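Local coordinates for envelope protein (White spot syndrome virus, PDB 7DDA) that forms part of the viral envelope and, through sulfate-binding sites in its C-terminal domain, probably binds heparin, at residues D138-D141 and E142-G146. Sequence-based numbering, arbitrary orientation.
Sequences DEID and ENEEG
The carboxylate of Glu144 folds back along the chain that leads into its own turn, and its OE1 accepts a nearly straight hydrogen bond from the backbone N of Asp141 (2.9 Å, 167° at the hydrogen). The N-H arrives from above the carboxylate plane, 41° out of it. With CG anti to the backbone N (chi1 -179°) and the chain extended beyond, glutamate has the length to span this gap. A water donating to Glu139 O, 2.7 Å from that water, lies beside OE2, doubtfully close. Asp141 OD2 lies 3.7 Å from Glu144 OE1, a pairing of like charges that may be eased by the N-H that OE1 accepts and by the solvent around exposed Asp141.

Asp141 to Glu144 form a type II beta turn, closed by Glu144 N to Asp141 O at 3.0 Å. Asn143, at its third position, adopts the positive phi required there, which asparagine tolerates well. Beneath the turn, buried Ile140 lays CG2 against Glu144 O and brings CD1 to 3.9 Å from Gly146 CA, where the absence of a side chain permits the close approach.

The turn lies in the loop between strands 131-135 and 145-153. Ile140 O and Asn143 O accept hydrogen bonds from the side chains of Asn104 and Arg103, respectively, while Gly146 pairs through its backbone with Leu102, joining the start of strand 145-153 to the antiparallel neighbour 95-104.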
# COMPACT_ATOMS: atom_id res chain seq x y z
N ASP A 138 -7.59 -12.34 14.16
CA ASP A 138 -7.85 -13.76 14.34
C ASP A 138 -8.60 -14.33 13.15
O ASP A 138 -8.90 -13.64 12.17
CB ASP A 138 -8.63 -14.00 15.62
CG ASP A 138 -8.00 -13.34 16.81
OD1 ASP A 138 -6.76 -13.51 16.98
OD2 ASP A 138 -8.72 -12.65 17.56
N GLU A 139 -8.91 -15.61 13.25
CA GLU A 139 -9.75 -16.24 12.25
C GLU A 139 -11.15 -15.64 12.30
O GLU A 139 -11.62 -15.18 13.34
CB GLU A 139 -9.78 -17.74 12.48
CG GLU A 139 -8.42 -18.37 12.30
CD GLU A 139 -8.48 -19.88 12.28
OE1 GLU A 139 -7.40 -20.52 12.25
OE2 GLU A 139 -9.60 -20.41 12.30
N ILE A 140 -11.81 -15.61 11.14
CA ILE A 140 -13.14 -15.04 11.01
C ILE A 140 -13.98 -16.09 10.31
O ILE A 140 -13.81 -16.32 9.10
CB ILE A 140 -13.15 -13.71 10.23
CG1 ILE A 140 -12.32 -12.64 10.95
CG2 ILE A 140 -14.56 -13.20 10.06
CD1 ILE A 140 -12.06 -11.40 10.08
N ASP A 141 -14.88 -16.72 11.05
CA ASP A 141 -15.69 -17.79 10.50
C ASP A 141 -16.78 -17.22 9.61
O ASP A 141 -16.92 -16.01 9.45
CB ASP A 141 -16.29 -18.62 11.63
CG ASP A 141 -15.26 -19.39 12.37
OD1 ASP A 141 -14.35 -19.92 11.69
OD2 ASP A 141 -15.34 -19.45 13.61
N GLU A 142 -17.55 -18.11 8.99
CA GLU A 142 -18.63 -17.66 8.12
C GLU A 142 -19.68 -16.92 8.94
O GLU A 142 -20.08 -17.37 10.02
CB GLU A 142 -19.25 -18.84 7.39
CG GLU A 142 -20.29 -18.41 6.38
CD GLU A 142 -21.12 -19.57 5.86
OE1 GLU A 142 -20.75 -20.75 6.13
OE2 GLU A 142 -22.15 -19.30 5.20
N ASN A 143 -20.08 -15.75 8.44
CA ASN A 143 -21.01 -14.81 9.04
C ASN A 143 -20.47 -14.16 10.30
O ASN A 143 -21.18 -13.39 10.96
CB ASN A 143 -22.38 -15.45 9.31
CG ASN A 143 -23.16 -15.66 8.04
OD1 ASN A 143 -23.26 -14.75 7.21
ND2 ASN A 143 -23.68 -16.87 7.85
N GLU A 144 -19.22 -14.43 10.66
CA GLU A 144 -18.57 -13.64 11.69
C GLU A 144 -17.96 -12.38 11.08
O GLU A 144 -17.62 -12.34 9.90
CB GLU A 144 -17.52 -14.49 12.40
CG GLU A 144 -16.83 -13.75 13.49
CD GLU A 144 -15.78 -14.58 14.15
OE1 GLU A 144 -15.60 -15.75 13.72
OE2 GLU A 144 -15.13 -14.05 15.09
N GLU A 145 -17.87 -11.32 11.88
CA GLU A 145 -17.31 -10.05 11.42
C GLU A 145 -15.96 -9.79 12.07
O GLU A 145 -15.70 -10.21 13.20
CB GLU A 145 -18.24 -8.87 11.73
CG GLU A 145 -18.26 -8.51 13.21
CD GLU A 145 -19.13 -7.30 13.55
OE1 GLU A 145 -19.64 -6.62 12.62
OE2 GLU A 145 -19.31 -7.04 14.77
N GLY A 146 -15.11 -9.11 11.31
CA GLY A 146 -13.94 -8.43 11.86
C GLY A 146 -14.19 -6.93 11.89
O GLY A 146 -14.72 -6.35 10.94
O HOH W 1 -12.77 -13.47 15.04